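Local coordinates for glycoprotein (Chandipura virus, PDB 5MDM), which probably attaches the virion to host receptors and, triggered by endosomal acidity, refolds to fuse the viral and endosomal membranes, at residues Leu58-Lys63 and Ile82-Pro87; Lys63-Cys68 and Asp121-Val126; Val136-Gly141 and Ser221-Asn226; Gly74-Thr79 and Glu112-Ala117. All coordinates share one frame; numbering follows the deposited sequence.

Contact 1 of 4, residues Leu58-Lys63 and Ile82-Pro87; sequences LCHAAK and IHNIKP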
loop_
_atom_site.group_PDB
_atom_site.type_symbol
_atom_site.label_atom_id
_atom_site.label_comp_id
_atom_site.label_asym_id
_atom_site.label_seq_id
_atom_site.Cartn_x
_atom_site.Cartn_y
_atom_site.Cartn_z
ATOM N N LEU A 58 26.952 -13.355 14.540
ATOM C CA LEU A 58 28.155 -12.898 15.206
ATOM C C LEU A 58 28.770 -14.085 15.925
ATOM O O LEU A 58 28.178 -14.643 16.854
ATOM C CB LEU A 58 27.849 -11.757 16.177
ATOM C CG LEU A 58 27.749 -10.363 15.548
ATOM C CD1 LEU A 58 27.217 -9.354 16.552
ATOM C CD2 LEU A 58 29.104 -9.921 15.009
ATOM N N CYS A 59 29.943 -14.486 15.451
ATOM C CA CYS A 59 30.693 -15.581 16.038
ATOM C C CYS A 59 31.657 -15.019 17.083
ATOM O O CYS A 59 32.683 -14.424 16.741
ATOM C CB CYS A 59 31.456 -16.333 14.942
ATOM S SG CYS A 59 32.281 -17.858 15.464
ATOM N N HIS A 60 31.305 -15.188 18.355
ATOM C CA HIS A 60 32.142 -14.729 19.458
ATOM C C HIS A 60 33.014 -15.864 19.981
ATOM O O HIS A 60 32.551 -16.988 20.126
ATOM C CB HIS A 60 31.279 -14.188 20.599
ATOM C CG HIS A 60 32.025 -14.016 21.886
ATOM N ND1 HIS A 60 32.726 -12.870 22.194
ATOM C CD2 HIS A 60 32.190 -14.852 22.939
ATOM C CE1 HIS A 60 33.283 -13.004 23.385
ATOM N NE2 HIS A 60 32.975 -14.199 23.857
ATOM N N ALA A 61 34.274 -15.566 20.271
ATOM C CA ALA A 61 35.177 -16.573 20.811
ATOM C C ALA A 61 35.852 -16.074 22.078
ATOM O O ALA A 61 36.378 -14.960 22.115
ATOM C CB ALA A 61 36.218 -16.965 19.780
ATOM N N ALA A 62 35.832 -16.901 23.117
ATOM C CA ALA A 62 36.491 -16.554 24.371
ATOM C C ALA A 62 36.891 -17.801 25.140
ATOM O O ALA A 62 36.078 -18.699 25.343
ATOM C CB ALA A 62 35.589 -15.675 25.225
ATOM N N LYS A 63 38.149 -17.854 25.562
ATOM C CA LYS A 63 38.621 -18.943 26.408
ATOM C C LYS A 63 38.180 -18.728 27.854
ATOM O O LYS A 63 38.445 -17.687 28.443
ATOM C CB LYS A 63 40.145 -19.084 26.315
ATOM C CG LYS A 63 40.612 -19.708 25.004
ATOM C CD LYS A 63 42.126 -19.837 24.917
ATOM C CE LYS A 63 42.798 -18.480 24.798
ATOM N NZ LYS A 63 44.265 -18.612 24.573
ATOM N N ILE A 82 37.996 -15.008 31.921
ATOM C CA ILE A 82 37.558 -15.199 30.541
ATOM C C ILE A 82 38.355 -14.295 29.608
ATOM O O ILE A 82 38.409 -13.084 29.803
ATOM C CB ILE A 82 36.056 -14.908 30.359
ATOM C CG1 ILE A 82 35.211 -15.871 31.197
ATOM C CG2 ILE A 82 35.675 -15.017 28.893
ATOM C CD1 ILE A 82 33.722 -15.790 30.918
ATOM N N HIS A 83 38.980 -14.891 28.597
ATOM C CA HIS A 83 39.819 -14.152 27.664
ATOM C C HIS A 83 39.216 -14.143 26.265
ATOM O O HIS A 83 39.210 -15.163 25.578
ATOM C CB HIS A 83 41.223 -14.760 27.612
ATOM C CG HIS A 83 41.893 -14.852 28.947
ATOM N ND1 HIS A 83 41.555 -14.039 30.007
ATOM C CD2 HIS A 83 42.877 -15.667 29.396
ATOM C CE1 HIS A 83 42.305 -14.347 31.052
ATOM N NE2 HIS A 83 43.115 -15.331 30.707
ATOM N N ASN A 84 38.713 -12.987 25.846
ATOM C CA ASN A 84 38.192 -12.836 24.495
ATOM C C ASN A 84 39.294 -13.018 23.461
ATOM O O ASN A 84 40.344 -12.387 23.550
ATOM C CB ASN A 84 37.541 -11.463 24.320
ATOM C CG ASN A 84 36.241 -11.331 25.086
ATOM O OD1 ASN A 84 35.575 -12.324 25.380
ATOM N ND2 ASN A 84 35.870 -10.098 25.410
ATOM N N ILE A 85 39.058 -13.897 22.490
ATOM C CA ILE A 85 40.000 -14.089 21.391
ATOM C C ILE A 85 39.271 -14.080 20.054
ATOM O O ILE A 85 38.059 -14.285 19.999
ATOM C CB ILE A 85 40.792 -15.409 21.520
ATOM C CG1 ILE A 85 39.854 -16.612 21.414
ATOM C CG2 ILE A 85 41.579 -15.441 22.821
ATOM C CD1 ILE A 85 40.575 -17.938 21.376
ATOM N N LYS A 86 40.008 -13.837 18.975
ATOM C CA LYS A 86 39.411 -13.858 17.646
ATOM C C LYS A 86 39.303 -15.290 17.145
ATOM O O LYS A 86 40.295 -16.016 17.112
ATOM C CB LYS A 86 40.219 -13.013 16.663
ATOM C CG LYS A 86 39.602 -12.949 15.275
ATOM C CD LYS A 86 40.367 -12.012 14.362
ATOM C CE LYS A 86 39.755 -11.996 12.979
ATOM N NZ LYS A 86 40.473 -11.060 12.074
ATOM N N PRO A 87 38.089 -15.701 16.758
ATOM C CA PRO A 87 37.849 -17.070 16.298
ATOM C C PRO A 87 38.453 -17.318 14.928
ATOM O O PRO A 87 38.570 -16.390 14.127
ATOM C CB PRO A 87 36.324 -17.141 16.208
ATOM C CG PRO A 87 35.902 -15.735 15.962
ATOM C CD PRO A 87 36.866 -14.880 16.726
#

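Contact 2 of 4, residues Lys63-Cys68 and Asp121-Val126; sequences KWVTTC and DSEFLV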
loop_
_atom_site.group_PDB
_atom_site.type_symbol
_atom_site.label_atom_id
_atom_site.label_comp_id
_atom_site.label_asym_id
_atom_site.label_seq_id
_atom_site.Cartn_x
_atom_site.Cartn_y
_atom_site.Cartn_z
ATOM N N LYS A 63 38.149 -17.854 25.562
ATOM C CA LYS A 63 38.621 -18.943 26.408
ATOM C C LYS A 63 38.180 -18.728 27.854
ATOM O O LYS A 63 38.445 -17.687 28.443
ATOM C CB LYS A 63 40.145 -19.084 26.315
ATOM C CG LYS A 63 40.612 -19.708 25.004
ATOM C CD LYS A 63 42.126 -19.837 24.917
ATOM C CE LYS A 63 42.798 -18.480 24.798
ATOM N NZ LYS A 63 44.265 -18.612 24.573
ATOM N N TRP A 64 37.480 -19.706 28.413
ATOM C CA TRP A 64 37.126 -19.674 29.824
ATOM C C TRP A 64 38.190 -20.443 30.597
ATOM O O TRP A 64 38.355 -21.649 30.414
ATOM C CB TRP A 64 35.739 -20.276 30.060
ATOM C CG TRP A 64 34.608 -19.480 29.461
ATOM C CD1 TRP A 64 34.628 -18.768 28.297
ATOM C CD2 TRP A 64 33.294 -19.311 30.010
ATOM N NE1 TRP A 64 33.409 -18.175 28.084
ATOM C CE2 TRP A 64 32.573 -18.492 29.121
ATOM C CE3 TRP A 64 32.660 -19.776 31.165
ATOM C CZ2 TRP A 64 31.249 -18.127 29.351
ATOM C CZ3 TRP A 64 31.346 -19.412 31.392
ATOM C CH2 TRP A 64 30.655 -18.598 30.489
ATOM N N VAL A 65 38.917 -19.730 31.451
ATOM C CA VAL A 65 40.087 -20.284 32.119
ATOM C C VAL A 65 39.888 -20.481 33.620
ATOM O O VAL A 65 39.635 -19.526 34.359
ATOM C CB VAL A 65 41.322 -19.389 31.895
ATOM C CG1 VAL A 65 42.514 -19.926 32.669
ATOM C CG2 VAL A 65 41.641 -19.291 30.412
ATOM N N THR A 66 40.002 -21.734 34.052
ATOM C CA THR A 66 40.032 -22.075 35.468
ATOM C C THR A 66 41.480 -22.253 35.897
ATOM O O THR A 66 42.173 -23.153 35.417
ATOM C CB THR A 66 39.269 -23.379 35.755
ATOM O OG1 THR A 66 37.884 -23.205 35.433
ATOM C CG2 THR A 66 39.395 -23.757 37.219
ATOM N N THR A 67 41.937 -21.387 36.796
ATOM C CA THR A 67 43.331 -21.393 37.221
ATOM C C THR A 67 43.488 -21.888 38.653
ATOM O O THR A 67 42.825 -21.394 39.566
ATOM C CB THR A 67 43.965 -19.991 37.100
ATOM O OG1 THR A 67 43.778 -19.487 35.770
ATOM C CG2 THR A 67 45.453 -20.051 37.412
ATOM N N CYS A 68 44.370 -22.866 38.837
ATOM C CA CYS A 68 44.662 -23.410 40.159
ATOM C C CYS A 68 46.026 -22.940 40.647
ATOM O O CYS A 68 47.047 -23.199 40.010
ATOM C CB CYS A 68 44.617 -24.941 40.128
ATOM S SG CYS A 68 44.982 -25.740 41.711
ATOM N N ASP A 121 46.801 -23.757 34.666
ATOM C CA ASP A 121 45.378 -23.555 34.413
ATOM C C ASP A 121 44.837 -24.416 33.271
ATOM O O ASP A 121 45.580 -24.835 32.381
ATOM C CB ASP A 121 45.080 -22.074 34.151
ATOM C CG ASP A 121 45.977 -21.475 33.086
ATOM O OD1 ASP A 121 46.191 -20.244 33.114
ATOM O OD2 ASP A 121 46.468 -22.235 32.225
ATOM N N SER A 122 43.534 -24.680 33.319
ATOM C CA SER A 122 42.852 -25.406 32.256
ATOM C C SER A 122 41.844 -24.474 31.594
ATOM O O SER A 122 41.277 -23.601 32.249
ATOM C CB SER A 122 42.155 -26.652 32.811
ATOM O OG SER A 122 41.282 -26.327 33.881
ATOM N N GLU A 123 41.621 -24.649 30.298
ATOM C CA GLU A 123 40.769 -23.720 29.563
ATOM C C GLU A 123 39.801 -24.388 28.587
ATOM O O GLU A 123 40.098 -25.436 28.007
ATOM C CB GLU A 123 41.623 -22.677 28.835
ATOM C CG GLU A 123 42.692 -23.277 27.947
ATOM C CD GLU A 123 43.577 -22.235 27.296
ATOM O OE1 GLU A 123 43.492 -21.052 27.688
ATOM O OE2 GLU A 123 44.360 -22.600 26.392
ATOM N N PHE A 124 38.643 -23.749 28.418
ATOM C CA PHE A 124 37.589 -24.191 27.507
ATOM C C PHE A 124 37.332 -23.103 26.474
ATOM O O PHE A 124 36.875 -22.021 26.832
ATOM C CB PHE A 124 36.287 -24.403 28.286
ATOM C CG PHE A 124 35.899 -25.843 28.461
ATOM C CD1 PHE A 124 36.438 -26.832 27.655
ATOM C CD2 PHE A 124 34.980 -26.205 29.434
ATOM C CE1 PHE A 124 36.069 -28.157 27.821
ATOM C CE2 PHE A 124 34.611 -27.525 29.605
ATOM C CZ PHE A 124 35.156 -28.503 28.797
ATOM N N LEU A 125 37.602 -23.374 25.199
ATOM C CA LEU A 125 37.317 -22.381 24.161
ATOM C C LEU A 125 35.822 -22.311 23.849
ATOM O O LEU A 125 35.262 -23.192 23.195
ATOM C CB LEU A 125 38.132 -22.636 22.892
ATOM C CG LEU A 125 37.958 -21.581 21.793
ATOM C CD1 LEU A 125 37.928 -20.178 22.385
ATOM C CD2 LEU A 125 39.068 -21.692 20.759
ATOM N N VAL A 126 35.191 -21.243 24.319
ATOM C CA VAL A 126 33.748 -21.076 24.221
ATOM C C VAL A 126 33.353 -20.163 23.065
ATOM O O VAL A 126 33.818 -19.022 22.974
ATOM C CB VAL A 126 33.175 -20.500 25.533
ATOM C CG1 VAL A 126 31.728 -20.066 25.344
ATOM C CG2 VAL A 126 33.299 -21.519 26.661
#

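Contact 3 of 4, residues Val136-Gly141 and Ser221-Asn226; sequences VDDYRG and SYCGRN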
loop_
_atom_site.group_PDB
_atom_site.type_symbol
_atom_site.label_atom_id
_atom_site.label_comp_id
_atom_site.label_asym_id
_atom_site.label_seq_id
_atom_site.Cartn_x
_atom_site.Cartn_y
_atom_site.Cartn_z
ATOM N N VAL A 136 23.403 -4.541 2.758
ATOM C CA VAL A 136 24.138 -4.905 1.550
ATOM C C VAL A 136 24.279 -3.708 0.619
ATOM O O VAL A 136 23.307 -3.005 0.363
ATOM C CB VAL A 136 23.417 -6.035 0.773
ATOM C CG1 VAL A 136 24.068 -6.272 -0.580
ATOM C CG2 VAL A 136 23.403 -7.320 1.572
ATOM N N ASP A 137 25.488 -3.468 0.121
ATOM C CA ASP A 137 25.657 -2.554 -1.002
ATOM C C ASP A 137 25.511 -3.360 -2.288
ATOM O O ASP A 137 26.460 -4.000 -2.735
ATOM C CB ASP A 137 27.026 -1.871 -0.963
ATOM C CG ASP A 137 27.165 -0.763 -2.007
ATOM O OD1 ASP A 137 26.415 -0.759 -3.008
ATOM O OD2 ASP A 137 28.038 0.113 -1.828
ATOM N N ASP A 138 24.323 -3.325 -2.879
ATOM C CA ASP A 138 24.066 -4.067 -4.110
ATOM C C ASP A 138 24.923 -3.567 -5.267
ATOM O O ASP A 138 25.176 -4.298 -6.224
ATOM C CB ASP A 138 22.588 -3.987 -4.498
ATOM C CG ASP A 138 21.698 -4.816 -3.593
ATOM O OD1 ASP A 138 20.509 -4.462 -3.442
ATOM O OD2 ASP A 138 22.185 -5.825 -3.039
ATOM N N TYR A 139 25.372 -2.320 -5.182
ATOM C CA TYR A 139 26.094 -1.711 -6.294
ATOM C C TYR A 139 27.579 -2.049 -6.277
ATOM O O TYR A 139 28.186 -2.260 -7.323
ATOM C CB TYR A 139 25.866 -0.196 -6.320
ATOM C CG TYR A 139 24.401 0.171 -6.370
ATOM C CD1 TYR A 139 23.714 0.206 -7.576
ATOM C CD2 TYR A 139 23.700 0.456 -5.210
ATOM C CE1 TYR A 139 22.370 0.529 -7.622
ATOM C CE2 TYR A 139 22.359 0.777 -5.244
ATOM C CZ TYR A 139 21.700 0.813 -6.450
ATOM O OH TYR A 139 20.365 1.133 -6.474
ATOM N N ARG A 140 28.157 -2.114 -5.084
ATOM C CA ARG A 140 29.575 -2.415 -4.943
ATOM C C ARG A 140 29.795 -3.874 -4.563
ATOM O O ARG A 140 30.925 -4.356 -4.541
ATOM C CB ARG A 140 30.219 -1.481 -3.919
ATOM C CG ARG A 140 30.137 -0.005 -4.293
ATOM C CD ARG A 140 31.080 0.827 -3.448
ATOM N NE ARG A 140 32.416 0.236 -3.400
ATOM C CZ ARG A 140 33.354 0.424 -4.326
ATOM N NH1 ARG A 140 33.105 1.189 -5.380
ATOM N NH2 ARG A 140 34.541 -0.155 -4.197
ATOM N N GLY A 141 28.706 -4.572 -4.261
ATOM C CA GLY A 141 28.749 -6.006 -4.040
ATOM C C GLY A 141 29.391 -6.461 -2.744
ATOM O O GLY A 141 30.057 -7.496 -2.707
ATOM N N SER A 221 26.498 -1.509 -13.363
ATOM C CA SER A 221 26.785 -2.823 -12.811
ATOM C C SER A 221 26.028 -2.992 -11.511
ATOM O O SER A 221 26.230 -2.238 -10.560
ATOM C CB SER A 221 28.280 -2.987 -12.559
ATOM O OG SER A 221 28.568 -4.290 -12.079
ATOM N N TYR A 222 25.153 -3.987 -11.473
ATOM C CA TYR A 222 24.289 -4.186 -10.321
ATOM C C TYR A 222 24.370 -5.619 -9.816
ATOM O O TYR A 222 24.212 -6.568 -10.585
ATOM C CB TYR A 222 22.846 -3.842 -10.682
ATOM C CG TYR A 222 21.923 -3.788 -9.497
ATOM C CD1 TYR A 222 22.047 -2.787 -8.547
ATOM C CD2 TYR A 222 20.924 -4.734 -9.329
ATOM C CE1 TYR A 222 21.204 -2.726 -7.459
ATOM C CE2 TYR A 222 20.072 -4.681 -8.242
ATOM C CZ TYR A 222 20.218 -3.674 -7.311
ATOM O OH TYR A 222 19.376 -3.617 -6.227
ATOM N N CYS A 223 24.617 -5.763 -8.518
ATOM C CA CYS A 223 24.703 -7.074 -7.892
ATOM C C CYS A 223 25.714 -7.978 -8.587
ATOM O O CYS A 223 25.460 -9.164 -8.802
ATOM C CB CYS A 223 23.331 -7.741 -7.851
ATOM S SG CYS A 223 22.264 -7.127 -6.538
ATOM N N GLY A 224 26.854 -7.403 -8.951
ATOM C CA GLY A 224 27.946 -8.172 -9.508
ATOM C C GLY A 224 27.784 -8.549 -10.965
ATOM O O GLY A 224 28.497 -9.421 -11.458
ATOM N N ARG A 225 26.856 -7.910 -11.665
ATOM C CA ARG A 225 26.746 -8.145 -13.105
ATOM C C ARG A 225 26.327 -6.937 -13.943
ATOM O O ARG A 225 25.610 -6.054 -13.476
ATOM C CB ARG A 225 25.898 -9.382 -13.428
ATOM C CG ARG A 225 24.481 -9.412 -12.884
ATOM C CD ARG A 225 23.932 -10.824 -13.099
ATOM N NE ARG A 225 22.487 -10.962 -12.922
ATOM C CZ ARG A 225 21.896 -11.265 -11.770
ATOM N NH1 ARG A 225 22.618 -11.439 -10.667
ATOM N NH2 ARG A 225 20.577 -11.385 -11.722
ATOM N N ASN A 226 26.815 -6.907 -15.179
ATOM C CA ASN A 226 26.587 -5.788 -16.077
ATOM C C ASN A 226 25.142 -5.710 -16.494
ATOM O O ASN A 226 24.498 -6.730 -16.731
ATOM C CB ASN A 226 27.444 -5.916 -17.332
ATOM C CG ASN A 226 28.924 -5.931 -17.031
ATOM O OD1 ASN A 226 29.434 -5.095 -16.279
ATOM N ND2 ASN A 226 29.627 -6.887 -17.624
#

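Contact 4 of 4, residues Gly74-Thr79 and Glu112-Ala117; sequences GPKYIT and ESCGYA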
loop_
_atom_site.group_PDB
_atom_site.type_symbol
_atom_site.label_atom_id
_atom_site.label_comp_id
_atom_site.label_asym_id
_atom_site.label_seq_id
_atom_site.Cartn_x
_atom_site.Cartn_y
_atom_site.Cartn_z
ATOM N N GLY A 74 49.161 -23.375 52.197
ATOM C CA GLY A 74 47.908 -22.648 52.219
ATOM C C GLY A 74 46.801 -23.361 51.469
ATOM O O GLY A 74 47.016 -24.434 50.904
ATOM N N PRO A 75 45.602 -22.762 51.460
ATOM C CA PRO A 75 44.427 -23.327 50.790
ATOM C C PRO A 75 44.622 -23.452 49.279
ATOM O O PRO A 75 45.624 -22.982 48.740
ATOM C CB PRO A 75 43.330 -22.300 51.089
ATOM C CG PRO A 75 43.799 -21.575 52.307
ATOM C CD PRO A 75 45.285 -21.511 52.169
ATOM N N LYS A 76 43.665 -24.088 48.610
ATOM C CA LYS A 76 43.675 -24.178 47.154
ATOM C C LYS A 76 43.031 -22.933 46.558
ATOM O O LYS A 76 41.811 -22.787 46.585
ATOM C CB LYS A 76 42.922 -25.424 46.686
ATOM C CG LYS A 76 43.548 -26.735 47.130
ATOM C CD LYS A 76 42.682 -27.917 46.730
ATOM C CE LYS A 76 42.390 -27.905 45.240
ATOM N NZ LYS A 76 41.528 -29.048 44.833
ATOM N N TYR A 77 43.854 -22.037 46.025
ATOM C CA TYR A 77 43.349 -20.794 45.454
ATOM C C TYR A 77 42.974 -20.969 43.984
ATOM O O TYR A 77 43.842 -21.054 43.116
ATOM C CB TYR A 77 44.368 -19.663 45.621
ATOM C CG TYR A 77 43.833 -18.297 45.248
ATOM C CD1 TYR A 77 42.664 -17.807 45.819
ATOM C CD2 TYR A 77 44.502 -17.492 44.334
ATOM C CE1 TYR A 77 42.171 -16.560 45.485
ATOM C CE2 TYR A 77 44.018 -16.240 43.995
ATOM C CZ TYR A 77 42.851 -15.781 44.573
ATOM O OH TYR A 77 42.365 -14.538 44.239
ATOM N N ILE A 78 41.672 -21.024 43.718
ATOM C CA ILE A 78 41.169 -21.175 42.359
ATOM C C ILE A 78 40.565 -19.869 41.862
ATOM O O ILE A 78 39.712 -19.280 42.526
ATOM C CB ILE A 78 40.086 -22.269 42.272
ATOM C CG1 ILE A 78 40.566 -23.559 42.942
ATOM C CG2 ILE A 78 39.693 -22.522 40.823
ATOM C CD1 ILE A 78 41.731 -24.210 42.247
ATOM N N THR A 79 41.012 -19.415 40.696
ATOM C CA THR A 79 40.433 -18.228 40.082
ATOM C C THR A 79 39.769 -18.582 38.760
ATOM O O THR A 79 40.103 -19.589 38.136
ATOM C CB THR A 79 41.483 -17.124 39.848
ATOM O OG1 THR A 79 42.564 -17.642 39.066
ATOM C CG2 THR A 79 42.022 -16.612 41.173
ATOM N N GLU A 112 38.660 -27.863 37.862
ATOM C CA GLU A 112 39.939 -27.463 38.438
ATOM C C GLU A 112 41.037 -28.470 38.118
ATOM O O GLU A 112 40.870 -29.673 38.317
ATOM C CB GLU A 112 39.812 -27.296 39.953
ATOM C CG GLU A 112 38.717 -26.334 40.379
ATOM C CD GLU A 112 38.527 -26.301 41.880
ATOM O OE1 GLU A 112 37.567 -25.650 42.345
ATOM O OE2 GLU A 112 39.338 -26.927 42.596
ATOM N N SER A 113 42.158 -27.967 37.613
ATOM C CA SER A 113 43.318 -28.803 37.337
ATOM C C SER A 113 44.480 -28.364 38.223
ATOM O O SER A 113 45.250 -27.473 37.858
ATOM C CB SER A 113 43.703 -28.712 35.861
ATOM O OG SER A 113 44.749 -29.615 35.551
ATOM N N CYS A 114 44.602 -28.992 39.388
ATOM C CA CYS A 114 45.564 -28.557 40.396
ATOM C C CYS A 114 46.844 -29.385 40.434
ATOM O O CYS A 114 46.846 -30.575 40.118
ATOM C CB CYS A 114 44.916 -28.542 41.782
ATOM S SG CYS A 114 43.666 -27.260 42.000
ATOM N N GLY A 115 47.931 -28.732 40.829
ATOM C CA GLY A 115 49.207 -29.390 41.031
ATOM C C GLY A 115 49.814 -28.928 42.341
ATOM O O GLY A 115 49.102 -28.716 43.323
ATOM N N TYR A 116 51.132 -28.768 42.358
ATOM C CA TYR A 116 51.828 -28.278 43.542
ATOM C C TYR A 116 53.090 -27.526 43.136
ATOM O O TYR A 116 53.781 -27.925 42.198
ATOM C CB TYR A 116 52.173 -29.434 44.488
ATOM C CG TYR A 116 52.698 -28.990 45.835
ATOM C CD1 TYR A 116 51.828 -28.648 46.862
ATOM C CD2 TYR A 116 54.064 -28.915 46.083
ATOM C CE1 TYR A 116 52.299 -28.241 48.095
ATOM C CE2 TYR A 116 54.545 -28.510 47.313
ATOM C CZ TYR A 116 53.659 -28.174 48.315
ATOM O OH TYR A 116 54.134 -27.771 49.540
ATOM N N ALA A 117 53.372 -26.432 43.842
ATOM C CA ALA A 117 54.523 -25.575 43.553
ATOM C C ALA A 117 54.520 -25.063 42.113
ATOM O O ALA A 117 55.568 -24.730 41.558
ATOM C CB ALA A 117 55.833 -26.295 43.873
#

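Contact 1 of 4, residues Leu58-Lys63 and Ile82-Pro87
His60 and Asn84 bring two flat groups together at nearly a right angle, the imidazole and amide planes lying 86° apart. The oxygen of the amide comes to the edge of the ring, close to its plane, with OD1 of Asn84 3.1 Å from CE1 of His60. Met128 of strand 120-131 also touches the His60 side chain, and ND1 makes a weak hydrogen bond to Ser164 OG. The same Asn84 OD1 rests against the methyl of Ala62, 3.4 Å from its CB. Beyond that methyl lies Ile82, whose CG2 is 3.7 Å from Ala62 CB.

The backbones pair antiparallel. Lys63 and His83 form a hydrogen-bonded pair in which each N-H meets the other's carbonyl, His83 N lying 2.9 Å from Lys63 O. Ile85 N donates to Ala61 O.

On the face that carries Ala61, Lys63 and Ile85, the packing is apolar, and the Lys63 and Ile85 side chains cross at about a right angle. Ile85 has CG1 between its backbone N and carbonyl carbon (chi1 64°), which leaves CG2 beside the N, 3.8 Å from Lys63 CE. Next along, Ala61 CB sits 3.6 Å from Pro87 CB, and the proline also approaches the sulfur of Cys59, which is disulfide-bonded to Cys92.

By similarity His60 is a pH sensor of the pre-fusion state, and its side chain lies about 7 Å from that of His162, another such sensor. The amide oxygen at the ring edge would probably suit a positively charged imidazole, consistent with the proposed pH-sensing role.

Contact 2 of 4, residues Lys63-Cys68 and Asp121-Val126
Trp64 lays its indole over Val126, and the five-membered ring does the touching. CB lies 3.8 Å from the carbonyl oxygen of Phe124. With CG anti to the carbonyl carbon (chi1 -66°), CG itself comes within 3.7 Å of Val126 CG2. That methyl stands over one face of the five-membered ring, 3.6 Å from its centroid and 15° off the normal, a CH-pi contact displaced toward the CD1-NE1 rim. NE1 faces the Val126 branch point, 3.5 Å from CB. At the ring fusion, CE2 is the atom nearest to Ile82 of the adjoining strand, and Phe109 meets the indole at an inclined angle.

On the other side of the sheet, Lys63 and Glu123 run side by side in the same direction. Carboxylate oxygen OE1 of Glu123 touches Lys63 CD at 3.3 Å, whereas Lys63 NZ remains 4.0 Å from it, beyond a salt bridge. Val65 CG2 flanks the glutamate, and its CG1 packs on Asp121 CB.

Four backbone hydrogen bonds join Trp64 with Phe124 and Thr66 with Ser122, each pair bonded in both directions. Thr66 OG1 and Ser122 OG are hydrogen-bonded to the carbonyl oxygens of Pro110 and Pro111, respectively. Strand 56-69 thus runs between strands 120-131 and 77-85 in an antiparallel sheet, hydrogen-bonded to both.

Contact 3 of 4, residues Val136-Gly141 and Ser221-Asn226
Asp138 and Tyr139 lie in an Asx turn that begins at Asp137 and meets the tip of a two-residue hairpin, the type I' turn from Tyr222 to Arg225 joining strands 218-222 and 225-229.

Hydrogen bonding across the contact is by backbone: Cys223 N donates to Asp138 O at 2.8 Å. Within the first turn, Asp137 OD1 accepts from both Tyr139 N and Arg140 N, which approach from the same face of the carboxylate. These bonds, with Gly141 N to Asp137 O, are consistent with a bend that turns Asp138 O toward the hairpin.

The aromatic contact is an offset edge-to-face pair. The edge of Tyr222 points at the face of Tyr139, the centroids being 5.1 Å apart and the planes inclined at 63°. Tyr222 CE1 lies over the Tyr139 face, off toward the rim, and is 3.5 Å from Tyr139 CE1. Tyr139 OH is hydrogen-bonded to Val262 N, while Trp235 meets the Tyr222 ring.

The remaining contacts gather round the side chain of Asp138, a residue known from experiment to interact with host vimentin. Asp138 OD2 accepts from Gly179 N, next to Cys178, the disulfide partner of Cys223; Asp138 OD2 also lies 3.7 Å from Cys223 SG. The carboxylate is turned 75° from the Tyr222 ring. Asp138 CB is 3.5 Å from Tyr222 CE1, and Asp138 OD1 comes to 3.1 Å from Tyr222 OH.

Contact 4 of 4, residues Gly74-Thr79 and Glu112-Ala117
At the far end of the fusion domain, the start of strand 77-85 and the residue just before it meet the loop preceding strand 120-131, with Lys76 and Ile78 reaching over Glu112 and Cys114. The sulfur of Cys114, disulfide-bonded to Cys68 on strand 56-69, is where the two side chains converge: Lys76 CE lies 3.5 Å from SG and Ile78 CD1 3.6 Å from it. Ile78 also lies across the Glu112 carboxylate, its CG1 3.6 Å from Glu112 CD, while its CG2 leans on the aliphatic CG of the glutamate at 4.0 Å.

Glu112 is extended beyond CG, whereas Lys76 bends at chi3 (55°), which turns CE in from the line of its chain. From there NZ makes a long salt bridge to Glu112 OE2, 3.8 Å away. Both charged residues are exposed, so the attraction is probably weakened by solvent.

No hydrogen bond links the two segments, so side chains alone bridge them. Farther out, the rings of Tyr116 and Phe70 meet with their planes inclined, and the Tyr116 hydroxyl makes a weak hydrogen bond to Trp72 O. A pair of neighbouring aromatic-bearing loops at the end of a long sheet, pinned by a disulfide, is consistent with the bipartite fusion loops of class III viral fusion glycoproteins.

How the contacts relate
Contacts 1, 2 and 4 follow one another along one elongated sheet and the loop at its end. Centres of contacts 1 and 2 are 12 Å apart, those of 2 and 4 14 Å, and those of 1 and 4 26 Å. Contacts 1 and 2 share Lys63 and are joined by a probable hydrogen bond from Val126 N to Ala62 O; contact 4 is nested in the chain loop closed by contact 2 and bound to it by the Cys68-Cys114 disulfide. Contact 3 stands apart, its centre 32 Å from contact 1 and 58 Å from contact 4, much nearer the centre of the chain. Of the residues tied to vimentin binding, Asp138 belongs to contact 3, whereas Met128 lies beside His60 of contact 1.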